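Local coordinates for hydrogenase expression protein (Thiobacillus denitrificans, PDB 3SB1) that is of unknown function but probably helps in the expression or maturation of a hydrogenase, at residues T68-A73 with V125-I130; W114-R119 with F134-V139. All coordinates share one frame; numbering follows the deposited sequence. Where two conformers were deposited one is given.

Contact 1. Residues T68-A73 with V125-I130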
loop_
_atom_site.group_PDB
_atom_site.type_symbol
_atom_site.label_atom_id
_atom_site.label_comp_id
_atom_site.label_asym_id
_atom_site.label_seq_id
_atom_site.Cartn_x
_atom_site.Cartn_y
_atom_site.Cartn_z
ATOM N N THR A 68 -1.677 -10.755 -13.673
ATOM C CA THR A 68 -2.880 -9.961 -13.689
ATOM C C THR A 68 -3.957 -10.632 -14.512
ATOM O O THR A 68 -3.672 -11.464 -15.419
ATOM C CB THR A 68 -2.655 -8.550 -14.249
ATOM O OG1 THR A 68 -2.157 -8.653 -15.590
ATOM C CG2 THR A 68 -1.682 -7.759 -13.417
ATOM N N ILE A 69 -5.195 -10.316 -14.144
ATOM C CA ILE A 69 -6.402 -10.725 -14.866
ATOM C C ILE A 69 -7.083 -9.404 -15.239
ATOM O O ILE A 69 -7.555 -8.666 -14.363
ATOM C CB ILE A 69 -7.347 -11.575 -14.026
ATOM C CG1 ILE A 69 -6.624 -12.857 -13.649
ATOM C CG2 ILE A 69 -8.700 -11.827 -14.827
ATOM C CD1 ILE A 69 -7.372 -13.687 -12.624
ATOM N N ASP A 70 -7.051 -9.094 -16.527
ATOM C CA ASP A 70 -7.621 -7.851 -17.078
ATOM C C ASP A 70 -9.140 -7.948 -17.210
ATOM O O ASP A 70 -9.705 -8.242 -18.279
ATOM C CB ASP A 70 -7.008 -7.537 -18.445
ATOM C CG ASP A 70 -7.368 -6.153 -18.948
ATOM O OD1 ASP A 70 -8.189 -5.449 -18.305
ATOM O OD2 ASP A 70 -6.820 -5.760 -20.022
ATOM N N LEU A 71 -9.817 -7.566 -16.145
ATOM C CA LEU A 71 -11.240 -7.631 -16.069
ATOM C C LEU A 71 -11.969 -6.787 -17.097
ATOM O O LEU A 71 -12.970 -7.234 -17.661
ATOM C CB LEU A 71 -11.707 -7.231 -14.652
ATOM C CG LEU A 71 -11.278 -8.106 -13.474
ATOM C CD1 LEU A 71 -11.740 -7.481 -12.152
ATOM C CD2 LEU A 71 -11.825 -9.545 -13.589
ATOM N N SER A 72 -11.432 -5.603 -17.390
ATOM C CA SER A 72 -12.057 -4.708 -18.365
ATOM C C SER A 72 -12.144 -5.332 -19.739
ATOM O O SER A 72 -13.053 -5.041 -20.521
ATOM C CB SER A 72 -11.242 -3.426 -18.464
ATOM O OG SER A 72 -11.366 -2.705 -17.258
ATOM N N ALA A 73 -11.168 -6.176 -20.038
ATOM C CA ALA A 73 -11.077 -6.810 -21.356
ATOM C C ALA A 73 -11.962 -8.061 -21.510
ATOM O O ALA A 73 -12.145 -8.575 -22.637
ATOM C CB ALA A 73 -9.614 -7.142 -21.690
ATOM N N VAL A 125 -13.643 4.833 -15.665
ATOM C CA VAL A 125 -12.689 3.725 -15.415
ATOM C C VAL A 125 -11.907 3.469 -16.682
ATOM O O VAL A 125 -12.525 3.267 -17.781
ATOM C CB VAL A 125 -13.427 2.436 -15.017
ATOM C CG1 VAL A 125 -12.515 1.241 -14.948
ATOM C CG2 VAL A 125 -14.166 2.630 -13.664
ATOM N N THR A 126 -10.587 3.594 -16.598
ATOM C CA THR A 126 -9.672 3.316 -17.739
ATOM C C THR A 126 -9.170 1.888 -17.729
ATOM O O THR A 126 -8.802 1.340 -18.801
ATOM C CB THR A 126 -8.456 4.248 -17.800
ATOM O OG1 THR A 126 -7.609 4.059 -16.675
ATOM C CG2 THR A 126 -8.915 5.743 -17.897
ATOM N N THR A 127 -9.107 1.299 -16.554
ATOM C CA THR A 127 -8.709 -0.121 -16.382
ATOM C C THR A 127 -9.211 -0.629 -15.049
ATOM O O THR A 127 -9.256 0.116 -14.051
ATOM C CB THR A 127 -7.167 -0.336 -16.458
ATOM O OG1 THR A 127 -6.858 -1.730 -16.533
ATOM C CG2 THR A 127 -6.379 0.249 -15.258
ATOM N N GLN A 128 -9.588 -1.892 -15.027
ATOM C CA GLN A 128 -10.003 -2.593 -13.800
ATOM C C GLN A 128 -9.392 -3.975 -13.967
ATOM O O GLN A 128 -9.585 -4.616 -14.992
ATOM C CB GLN A 128 -11.540 -2.663 -13.697
ATOM C CG GLN A 128 -11.989 -3.322 -12.533
ATOM C CD GLN A 128 -13.465 -3.064 -12.217
ATOM O OE1 GLN A 128 -13.828 -3.070 -11.045
ATOM N NE2 GLN A 128 -14.303 -2.775 -13.247
ATOM N N PHE A 129 -8.702 -4.445 -12.943
ATOM C CA PHE A 129 -8.041 -5.719 -13.007
ATOM C C PHE A 129 -7.702 -6.270 -11.676
ATOM O O PHE A 129 -7.684 -5.552 -10.655
ATOM C CB PHE A 129 -6.775 -5.642 -13.890
ATOM C CG PHE A 129 -5.669 -4.737 -13.381
ATOM C CD1 PHE A 129 -4.607 -5.220 -12.609
ATOM C CD2 PHE A 129 -5.672 -3.357 -13.672
ATOM C CE1 PHE A 129 -3.578 -4.426 -12.225
ATOM C CE2 PHE A 129 -4.635 -2.529 -13.227
ATOM C CZ PHE A 129 -3.595 -3.044 -12.478
ATOM N N ILE A 130 -7.475 -7.581 -11.673
ATOM C CA ILE A 130 -7.034 -8.294 -10.485
ATOM C C ILE A 130 -5.509 -8.409 -10.629
ATOM O O ILE A 130 -4.971 -8.663 -11.721
ATOM C CB ILE A 130 -7.582 -9.734 -10.368
ATOM C CG1 ILE A 130 -9.102 -9.794 -10.416
ATOM C CG2 ILE A 130 -7.074 -10.355 -9.049
ATOM C CD1 ILE A 130 -9.762 -9.154 -9.247
HETATM O O HOH W 1 -7.617 -2.940 -18.861
HETATM O O HOH W 2 -14.295 -2.438 -16.310
#
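I69 and I130 hold each other by a reciprocal pair of backbone bonds: I69 N donates to I130 O at 2.9 Å and I130 N donates back to I69 O. Both are nearly straight, with N-H...O angles of 163°. This is one antiparallel hydrogen-bonded pair, and it is the bridge that ties the short strand 67-69 to the edge of strand 125-132. The CA of T68 adds a CH...O contact to I130 O.

After the bridge the chain departs through an inverse gamma turn centred on D70 and enters a 3-10 turn at 71-73, yet strand 127-130 keeps hold of it. S72 N donates to Q128 O at 3.2 Å, while in the conformer described Q128 N gives S72 OG a weak, bent bond (3.0 Å). Two waters extend this polar seam. One donates to D70 OD1 at 2.6 Å and also bonds T127 OG1; the other joins S72 OG to Q128 NE2.

The two isoleucines lie on one face of the sheet, CB against CB. L71 brings its CG within 4.0 Å of F129 CA, and its CD1 approaches CD1 of I130 in the conformer described. F129 points to the other face, where the T68 methyl CG2 meets its ring obliquely, 4.0 Å from CD1.

On the isoleucine face, I69 packs on L49, I53 and H56 of helix 48-63, while L71 and I130 reach L84 and L88 of helix 78-88, respectively. Strand 113-119 flanks the far side of strand 125-132, where W115 NE1 bonds Q128 OE1.

Contact 2. Residues W114-R119 with F134-V139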
loop_
_atom_site.group_PDB
_atom_site.type_symbol
_atom_site.label_atom_id
_atom_site.label_comp_id
_atom_site.label_asym_id
_atom_site.label_seq_id
_atom_site.Cartn_x
_atom_site.Cartn_y
_atom_site.Cartn_z
ATOM N N TRP A 114 -5.444 -8.757 -5.260
ATOM C CA TRP A 114 -5.777 -7.350 -5.207
ATOM C C TRP A 114 -6.694 -6.928 -6.301
ATOM O O TRP A 114 -6.517 -7.374 -7.447
ATOM C CB TRP A 114 -4.455 -6.510 -5.294
ATOM C CG TRP A 114 -3.403 -6.845 -4.305
ATOM C CD1 TRP A 114 -2.546 -7.944 -4.316
ATOM C CD2 TRP A 114 -3.084 -6.116 -3.104
ATOM N NE1 TRP A 114 -1.760 -7.935 -3.195
ATOM C CE2 TRP A 114 -2.024 -6.811 -2.448
ATOM C CE3 TRP A 114 -3.517 -4.909 -2.590
ATOM C CZ2 TRP A 114 -1.458 -6.329 -1.288
ATOM C CZ3 TRP A 114 -2.930 -4.430 -1.421
ATOM C CH2 TRP A 114 -1.965 -5.155 -0.772
ATOM N N TRP A 115 -7.623 -6.020 -5.992
ATOM C CA TRP A 115 -8.594 -5.485 -6.989
ATOM C C TRP A 115 -8.162 -4.040 -7.268
ATOM O O TRP A 115 -8.145 -3.212 -6.357
ATOM C CB TRP A 115 -10.013 -5.489 -6.457
ATOM C CG TRP A 115 -11.051 -5.255 -7.498
ATOM C CD1 TRP A 115 -11.347 -4.094 -8.143
ATOM C CD2 TRP A 115 -11.987 -6.237 -7.985
ATOM N NE1 TRP A 115 -12.391 -4.309 -9.049
ATOM C CE2 TRP A 115 -12.816 -5.604 -8.925
ATOM C CE3 TRP A 115 -12.255 -7.544 -7.641
ATOM C CZ2 TRP A 115 -13.871 -6.271 -9.567
ATOM C CZ3 TRP A 115 -13.297 -8.217 -8.311
ATOM C CH2 TRP A 115 -14.085 -7.559 -9.251
ATOM N N ILE A 116 -7.833 -3.768 -8.524
ATOM C CA ILE A 116 -7.321 -2.488 -8.943
ATOM C C ILE A 116 -8.303 -1.779 -9.882
ATOM O O ILE A 116 -8.877 -2.404 -10.792
ATOM C CB ILE A 116 -5.999 -2.716 -9.710
ATOM C CG1 ILE A 116 -5.097 -3.714 -8.935
ATOM C CG2 ILE A 116 -5.314 -1.389 -10.022
ATOM C CD1 ILE A 116 -4.685 -3.266 -7.569
ATOM N N ILE A 117 -8.542 -0.498 -9.616
ATOM C CA ILE A 117 -9.368 0.307 -10.502
ATOM C C ILE A 117 -8.672 1.648 -10.706
ATOM O O ILE A 117 -8.271 2.300 -9.712
ATOM C CB ILE A 117 -10.794 0.607 -9.944
ATOM C CG1 ILE A 117 -11.584 -0.653 -9.649
ATOM C CG2 ILE A 117 -11.524 1.605 -10.902
ATOM C CD1 ILE A 117 -12.805 -0.397 -8.785
ATOM N N HIS A 118 -8.475 2.048 -11.963
ATOM C CA HIS A 118 -7.999 3.416 -12.230
ATOM C C HIS A 118 -9.112 4.210 -12.904
ATOM O O HIS A 118 -9.725 3.744 -13.822
ATOM C CB HIS A 118 -6.820 3.511 -13.190
ATOM C CG HIS A 118 -6.338 4.906 -13.345
ATOM N ND1 HIS A 118 -6.583 5.694 -14.458
ATOM C CD2 HIS A 118 -5.672 5.699 -12.461
ATOM C CE1 HIS A 118 -6.053 6.897 -14.245
ATOM N NE2 HIS A 118 -5.507 6.918 -13.057
ATOM N N ARG A 119 -9.358 5.417 -12.392
ATOM C CA ARG A 119 -10.285 6.345 -13.003
ATOM C C ARG A 119 -9.509 7.597 -13.468
ATOM O O ARG A 119 -8.578 8.083 -12.774
ATOM C CB ARG A 119 -11.352 6.791 -12.005
ATOM C CG ARG A 119 -12.267 5.689 -11.570
ATOM C CD ARG A 119 -13.243 6.180 -10.458
ATOM N NE ARG A 119 -14.036 5.056 -9.970
ATOM C CZ ARG A 119 -15.118 4.565 -10.556
ATOM N NH1 ARG A 119 -15.665 5.136 -11.637
ATOM N NH2 ARG A 119 -15.754 3.538 -10.000
ATOM N N PHE A 134 2.482 -9.982 -4.104
ATOM C CA PHE A 134 2.701 -9.701 -2.714
ATOM C C PHE A 134 2.335 -8.226 -2.358
ATOM O O PHE A 134 1.857 -7.938 -1.256
ATOM C CB PHE A 134 4.111 -10.097 -2.247
ATOM C CG PHE A 134 4.422 -11.532 -2.495
ATOM C CD1 PHE A 134 3.788 -12.523 -1.743
ATOM C CD2 PHE A 134 5.315 -11.941 -3.493
ATOM C CE1 PHE A 134 4.033 -13.881 -1.971
ATOM C CE2 PHE A 134 5.564 -13.303 -3.698
ATOM C CZ PHE A 134 4.934 -14.260 -2.957
ATOM N N VAL A 135 2.482 -7.344 -3.330
ATOM C CA VAL A 135 2.045 -5.948 -3.189
ATOM C C VAL A 135 1.907 -5.441 -4.631
ATOM O O VAL A 135 2.692 -5.822 -5.497
ATOM C CB VAL A 135 2.969 -5.079 -2.341
ATOM C CG1 VAL A 135 4.327 -4.974 -2.993
ATOM C CG2 VAL A 135 2.336 -3.699 -2.133
ATOM N N PRO A 136 0.882 -4.610 -4.899
ATOM C CA PRO A 136 0.776 -4.128 -6.274
ATOM C C PRO A 136 1.972 -3.264 -6.654
ATOM O O PRO A 136 2.412 -2.414 -5.861
ATOM C CB PRO A 136 -0.488 -3.300 -6.268
ATOM C CG PRO A 136 -1.300 -3.772 -5.140
ATOM C CD PRO A 136 -0.271 -4.187 -4.085
ATOM N N GLU A 137 2.410 -3.404 -7.911
ATOM C CA GLU A 137 3.583 -2.679 -8.374
ATOM C C GLU A 137 3.460 -1.166 -8.178
ATOM O O GLU A 137 4.408 -0.425 -7.825
ATOM C CB GLU A 137 3.807 -2.992 -9.885
ATOM C CG GLU A 137 5.106 -2.527 -10.411
ATOM C CD GLU A 137 6.279 -3.241 -9.746
ATOM O OE1 GLU A 137 6.059 -4.362 -9.218
ATOM O OE2 GLU A 137 7.419 -2.693 -9.756
ATOM N N LEU A 138 2.270 -0.691 -8.400
ATOM C CA LEU A 138 2.034 0.737 -8.361
ATOM C C LEU A 138 2.246 1.461 -7.050
ATOM O O LEU A 138 2.444 2.681 -7.062
ATOM C CB LEU A 138 0.598 1.010 -8.820
ATOM C CG LEU A 138 0.303 0.873 -10.309
ATOM C CD1 LEU A 138 -1.218 0.660 -10.620
ATOM C CD2 LEU A 138 0.903 2.098 -11.043
ATOM N N VAL A 139 2.193 0.761 -5.934
ATOM C CA VAL A 139 2.307 1.464 -4.665
ATOM C C VAL A 139 3.769 1.792 -4.346
ATOM O O VAL A 139 4.042 2.783 -3.665
ATOM C CB VAL A 139 1.695 0.644 -3.534
ATOM C CG1 VAL A 139 2.520 -0.608 -3.260
ATOM C CG2 VAL A 139 1.591 1.470 -2.265
#
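A CH-pi contact of P136 with the face of the W114 indole packs the loop after strand 125-132 against strand 113-119 in the five-stranded antiparallel sheet. The proline CD stands 3.4 Å from the centroid of the six-membered ring of W114, only 7° off the normal, which places CD almost directly above the middle of that ring. The two side chains cross at about a right angle. Proline CG lies over the same surface, 3.6 Å from both CE3 and CD2 of W114, so two ring carbons of P136 rest on the indole.

Apolar packing continues along the strand. I116, two residues on and pointing the same way as W114, brings its CD1 to 4.2 Å from P136 CG in the conformer described. There, with CG1 beside the backbone N (chi1 -46°) and chi2 at -61°, the I116 side chain folds its end toward the proline. V135 makes a lighter contact, its CA being 4.0 Å from W114 CZ2.

The polar bonds around the pair run to A133, within the loop and to the second subunit. W114 NE1 donates to the backbone O of A133, just ahead of the loop segment, which helps fix the rotation of the indole while P136 packs on its face. Within the loop, V139 N bonds P136 O. Backbone bonds link F134 to the second subunit, where V139 packs on V135 and S141 touches W114. F134 O, which has a weak bond with S141 OG of the second subunit, lies obliquely to the indole, 3.7 Å from W114 CZ2.

The two contacts meet through neighbouring strands of one antiparallel sheet: strand 125-132 carries one side of contact 1, and strand 113-119 carries one side of contact 2. They are joined directly where F129 O probably accepts from I116 N, and I130 packs on W115 beside that bond. Contact 1, at an outer strand of the sheet, is partly buried and relies on backbone bonds, waters and polar side chains toward its solvent side, with I69, L71 and I130 turned to the two helices. Contact 2 is buried near the centre of the chain and is nearly all carbon on carbon; unlike contact 1, it also borders the second subunit of the assembly.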